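Phytase (Debaryomyces castellii, PDB 2GFI) probably hydrolyses phytate (inositol hexakisphosphate), removing phosphate from its 3-position, as a 3-phytase of the histidine acid phosphatase family. Local coordinates at residues Glu378-Tyr390 against Ser404-Asn416. Sequence-based numbering, arbitrary orientation.
Sequences EKYACGNESYVRY and SGPGFSCNLNDYN
Pro406 lays its CD over the centre of one face of the Tyr387 ring, 3.5 Å from the centroid in a CH-pi contact, while its CG rests 3.6 Å from Cys382 SG. Pro406 O lies at the edge of the Tyr380 ring and accepts from its OH at 2.6 Å, the hydroxyl standing 34° out of the carbonyl plane. Next to it, Arg389 NH1 reaches Gly407 O on a lone pair, 2.9 Å away. On the sheet face bearing Val388, its CG1, anti to the backbone N (chi1 166°), sits above the centre of the Tyr415 ring, whose OH meets Tyr390 OH at 2.6 Å. Strand 410-411 pairs antiparallel with strand 385-392 of the 374-382/385-392 beta hairpin, Val388 and Cys410 forming the hydrogen-bonded pair. A G1 beta bulge at Gly405, Phe408 and Ser409 precedes it. Where the strand turns into helix 412-423, Asn411 is the N-cap: OD1 accepts from Asn413 N, and ND2 donates to Glu385 OE1 (2.9 Å) from above the carboxylate plane. A water links both side chains to Ser386 N. Farther out, a side-on salt bridge from Arg389 NE and NH2 to Glu378 OE1 helps Gly407 O hold the guanidinium, and a disulfide joins Cys410 to Cys402.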
loop_
_atom_site.group_PDB
_atom_site.type_symbol
_atom_site.label_atom_id
_atom_site.label_comp_id
_atom_site.label_asym_id
_atom_site.label_seq_id
_atom_site.Cartn_x
_atom_site.Cartn_y
_atom_site.Cartn_z
ATOM N N GLU A 378 15.546 24.995 -2.552
ATOM C CA GLU A 378 16.068 24.990 -1.191
ATOM C C GLU A 378 17.480 25.486 -1.295
ATOM O O GLU A 378 18.178 25.126 -2.218
ATOM C CB GLU A 378 16.146 23.579 -0.588
ATOM C CG GLU A 378 14.880 22.780 -0.735
ATOM C CD GLU A 378 14.968 21.390 -0.158
ATOM O OE1 GLU A 378 15.955 20.669 -0.434
ATOM O OE2 GLU A 378 14.025 21.035 0.561
ATOM N N LYS A 379 17.900 26.277 -0.318
ATOM C CA LYS A 379 19.258 26.754 -0.237
ATOM C C LYS A 379 19.699 26.387 1.147
ATOM O O LYS A 379 19.015 26.678 2.104
ATOM C CB LYS A 379 19.312 28.277 -0.415
ATOM C CG LYS A 379 20.717 28.853 -0.257
ATOM C CD LYS A 379 20.662 30.344 -0.174
ATOM C CE LYS A 379 22.037 30.906 0.159
ATOM N NZ LYS A 379 22.060 32.371 -0.077
ATOM N N TYR A 380 20.836 25.725 1.253
ATOM C CA TYR A 380 21.335 25.355 2.559
ATOM C C TYR A 380 22.847 25.380 2.605
ATOM O O TYR A 380 23.533 25.232 1.582
ATOM C CB TYR A 380 20.817 23.962 2.997
ATOM C CG TYR A 380 20.932 22.853 1.958
ATOM C CD1 TYR A 380 22.178 22.312 1.602
ATOM C CD2 TYR A 380 19.780 22.339 1.349
ATOM C CE1 TYR A 380 22.270 21.303 0.639
ATOM C CE2 TYR A 380 19.840 21.324 0.432
ATOM C CZ TYR A 380 21.079 20.798 0.068
ATOM O OH TYR A 380 21.120 19.778 -0.857
ATOM N N ALA A 381 23.349 25.544 3.815
ATOM C CA ALA A 381 24.770 25.698 4.056
ATOM C C ALA A 381 25.325 24.371 4.499
ATOM O O ALA A 381 24.801 23.724 5.411
ATOM C CB ALA A 381 25.027 26.777 5.153
ATOM N N CYS A 382 26.413 23.979 3.884
ATOM C CA CYS A 382 27.112 22.805 4.342
ATOM C C CYS A 382 28.545 23.264 4.478
ATOM O O CYS A 382 29.179 23.613 3.472
ATOM C CB CYS A 382 27.002 21.684 3.316
ATOM S SG CYS A 382 28.004 20.268 3.787
ATOM N N GLY A 383 29.046 23.299 5.712
ATOM C CA GLY A 383 30.358 23.900 5.956
ATOM C C GLY A 383 30.385 25.381 5.601
ATOM O O GLY A 383 29.530 26.143 6.031
ATOM N N ASN A 384 31.357 25.796 4.803
ATOM C CA ASN A 384 31.479 27.228 4.464
ATOM C C ASN A 384 30.949 27.536 3.062
ATOM O O ASN A 384 31.226 28.599 2.479
ATOM C CB ASN A 384 32.935 27.713 4.647
ATOM C CG ASN A 384 33.874 27.188 3.558
ATOM O OD1 ASN A 384 33.745 26.030 3.082
ATOM N ND2 ASN A 384 34.822 28.047 3.138
ATOM N N GLU A 385 30.183 26.582 2.529
ATOM C CA GLU A 385 29.594 26.701 1.202
ATOM C C GLU A 385 28.076 26.683 1.288
ATOM O O GLU A 385 27.509 26.039 2.166
ATOM C CB GLU A 385 30.084 25.577 0.300
ATOM C CG GLU A 385 31.583 25.552 0.101
ATOM C CD GLU A 385 32.113 26.795 -0.593
ATOM O OE1 GLU A 385 31.352 27.426 -1.375
ATOM O OE2 GLU A 385 33.301 27.145 -0.357
ATOM N N SER A 386 27.431 27.412 0.387
ATOM C CA SER A 386 25.978 27.344 0.259
ATOM C C SER A 386 25.611 26.606 -0.998
ATOM O O SER A 386 26.244 26.779 -2.061
ATOM C CB SER A 386 25.335 28.723 0.203
ATOM O OG SER A 386 25.330 29.273 1.478
ATOM N N TYR A 387 24.559 25.806 -0.855
ATOM C CA TYR A 387 24.085 24.933 -1.920
ATOM C C TYR A 387 22.630 25.221 -2.227
ATOM O O TYR A 387 21.852 25.608 -1.357
ATOM C CB TYR A 387 24.284 23.478 -1.535
ATOM C CG TYR A 387 25.740 23.166 -1.384
ATOM C CD1 TYR A 387 26.499 22.757 -2.476
ATOM C CD2 TYR A 387 26.375 23.326 -0.149
ATOM C CE1 TYR A 387 27.849 22.502 -2.337
ATOM C CE2 TYR A 387 27.707 23.066 0.005
ATOM C CZ TYR A 387 28.444 22.670 -1.084
ATOM O OH TYR A 387 29.779 22.420 -0.928
ATOM N N VAL A 388 22.295 25.030 -3.491
ATOM C CA VAL A 388 20.966 25.264 -4.000
ATOM C C VAL A 388 20.500 23.959 -4.671
ATOM O O VAL A 388 21.281 23.271 -5.302
ATOM C CB VAL A 388 21.010 26.471 -4.983
ATOM C CG1 VAL A 388 19.774 26.567 -5.780
ATOM C CG2 VAL A 388 21.195 27.781 -4.188
ATOM N N ARG A 389 19.239 23.591 -4.501
ATOM C CA ARG A 389 18.703 22.513 -5.318
ATOM C C ARG A 389 17.209 22.697 -5.517
ATOM O O ARG A 389 16.553 23.427 -4.770
ATOM C CB ARG A 389 19.013 21.129 -4.715
ATOM C CG ARG A 389 18.212 20.808 -3.490
ATOM C CD ARG A 389 18.416 19.396 -3.017
ATOM N NE ARG A 389 17.694 19.173 -1.787
ATOM C CZ ARG A 389 17.790 18.066 -1.074
ATOM N NH1 ARG A 389 18.617 17.092 -1.483
ATOM N NH2 ARG A 389 17.087 17.939 0.058
ATOM N N TYR A 390 16.696 22.015 -6.535
ATOM C CA TYR A 390 15.286 22.041 -6.880
ATOM C C TYR A 390 14.538 20.807 -6.389
ATOM O O TYR A 390 15.017 19.693 -6.547
ATOM C CB TYR A 390 15.164 22.090 -8.382
ATOM C CG TYR A 390 15.393 23.454 -8.943
ATOM C CD1 TYR A 390 14.314 24.328 -9.142
ATOM C CD2 TYR A 390 16.687 23.893 -9.273
ATOM C CE1 TYR A 390 14.518 25.580 -9.668
ATOM C CE2 TYR A 390 16.896 25.170 -9.802
ATOM C CZ TYR A 390 15.813 25.997 -9.981
ATOM O OH TYR A 390 16.003 27.253 -10.500
ATOM N N SER A 404 26.966 18.037 -7.543
ATOM C CA SER A 404 27.954 17.363 -6.705
ATOM C C SER A 404 27.947 17.859 -5.248
ATOM O O SER A 404 28.644 17.300 -4.404
ATOM C CB SER A 404 29.351 17.421 -7.328
ATOM O OG SER A 404 29.665 18.749 -7.635
ATOM N N GLY A 405 27.130 18.869 -4.936
ATOM C CA GLY A 405 26.983 19.286 -3.541
ATOM C C GLY A 405 26.203 18.240 -2.774
ATOM O O GLY A 405 25.689 17.302 -3.377
ATOM N N PRO A 406 26.094 18.379 -1.450
ATOM C CA PRO A 406 25.286 17.445 -0.647
ATOM C C PRO A 406 23.814 17.439 -1.097
ATOM O O PRO A 406 23.288 18.486 -1.466
ATOM C CB PRO A 406 25.394 18.014 0.774
ATOM C CG PRO A 406 26.631 18.864 0.739
ATOM C CD PRO A 406 26.692 19.452 -0.631
ATOM N N GLY A 407 23.179 16.270 -1.097
ATOM C CA GLY A 407 21.801 16.122 -1.577
ATOM C C GLY A 407 21.694 16.424 -3.068
ATOM O O GLY A 407 20.645 16.862 -3.526
ATOM N N PHE A 408 22.788 16.203 -3.806
ATOM C CA PHE A 408 22.899 16.508 -5.249
ATOM C C PHE A 408 22.578 17.946 -5.626
ATOM O O PHE A 408 21.944 18.234 -6.659
ATOM C CB PHE A 408 22.110 15.511 -6.102
ATOM C CG PHE A 408 22.572 14.112 -5.928
ATOM C CD1 PHE A 408 23.766 13.681 -6.524
ATOM C CD2 PHE A 408 21.828 13.217 -5.170
ATOM C CE1 PHE A 408 24.214 12.356 -6.345
ATOM C CE2 PHE A 408 22.241 11.893 -4.998
ATOM C CZ PHE A 408 23.445 11.469 -5.580
ATOM N N SER A 409 23.065 18.847 -4.767
ATOM C CA SER A 409 22.817 20.262 -4.879
ATOM C C SER A 409 23.933 20.970 -5.651
ATOM O O SER A 409 24.983 20.402 -5.946
ATOM C CB SER A 409 22.688 20.843 -3.475
ATOM O OG SER A 409 23.862 20.558 -2.722
ATOM N N CYS A 410 23.687 22.229 -5.966
ATOM C CA CYS A 410 24.597 23.046 -6.724
ATOM C C CYS A 410 25.169 24.157 -5.824
ATOM O O CYS A 410 24.384 24.916 -5.228
ATOM C CB CYS A 410 23.817 23.686 -7.847
ATOM S SG CYS A 410 24.859 24.539 -9.002
ATOM N N ASN A 411 26.504 24.245 -5.714
ATOM C CA ASN A 411 27.126 25.355 -4.982
ATOM C C ASN A 411 26.561 26.655 -5.527
ATOM O O ASN A 411 26.486 26.845 -6.737
ATOM C CB ASN A 411 28.655 25.354 -5.155
ATOM C CG ASN A 411 29.372 26.224 -4.122
ATOM O OD1 ASN A 411 29.120 27.424 -4.007
ATOM N ND2 ASN A 411 30.283 25.614 -3.371
ATOM N N LEU A 412 26.147 27.555 -4.663
ATOM C CA LEU A 412 25.573 28.813 -5.164
ATOM C C LEU A 412 26.468 29.535 -6.183
ATOM O O LEU A 412 25.968 30.181 -7.104
ATOM C CB LEU A 412 25.187 29.718 -4.007
ATOM C CG LEU A 412 24.621 31.094 -4.333
ATOM C CD1 LEU A 412 23.387 31.055 -5.214
ATOM C CD2 LEU A 412 24.345 31.749 -3.015
ATOM N N ASN A 413 27.791 29.409 -6.018
ATOM C CA ASN A 413 28.734 29.971 -6.975
ATOM C C ASN A 413 28.577 29.378 -8.350
ATOM O O ASN A 413 28.480 30.102 -9.331
ATOM C CB ASN A 413 30.182 29.837 -6.454
ATOM C CG ASN A 413 30.408 30.645 -5.196
ATOM O OD1 ASN A 413 29.920 31.783 -5.080
ATOM N ND2 ASN A 413 31.103 30.064 -4.229
ATOM N N ASP A 414 28.528 28.050 -8.404
ATOM C CA ASP A 414 28.229 27.304 -9.619
ATOM C C ASP A 414 26.815 27.560 -10.123
ATOM O O ASP A 414 26.589 27.643 -11.324
ATOM C CB ASP A 414 28.403 25.823 -9.352
ATOM C CG ASP A 414 29.847 25.440 -9.129
ATOM O OD1 ASP A 414 30.737 26.087 -9.743
ATOM O OD2 ASP A 414 30.184 24.518 -8.356
ATOM N N TYR A 415 25.864 27.696 -9.201
ATOM C CA TYR A 415 24.482 27.956 -9.588
ATOM C C TYR A 415 24.362 29.295 -10.309
ATOM O O TYR A 415 23.568 29.435 -11.242
ATOM C CB TYR A 415 23.520 27.900 -8.400
ATOM C CG TYR A 415 22.085 28.085 -8.886
ATOM C CD1 TYR A 415 21.509 27.161 -9.788
ATOM C CD2 TYR A 415 21.317 29.195 -8.489
ATOM C CE1 TYR A 415 20.226 27.338 -10.268
ATOM C CE2 TYR A 415 20.024 29.369 -8.957
ATOM C CZ TYR A 415 19.484 28.433 -9.844
ATOM O OH TYR A 415 18.220 28.592 -10.321
ATOM N N ASN A 416 25.168 30.274 -9.873
ATOM C CA ASN A 416 25.288 31.558 -10.571
ATOM C C ASN A 416 25.711 31.426 -12.027
ATOM O O ASN A 416 25.135 32.074 -12.891
ATOM C CB ASN A 416 26.187 32.514 -9.787
ATOM C CG ASN A 416 25.406 33.328 -8.784
ATOM O OD1 ASN A 416 24.783 34.330 -9.131
ATOM N ND2 ASN A 416 25.402 32.886 -7.541
HETATM O O HOH W 1 29.036 28.872 -1.607
#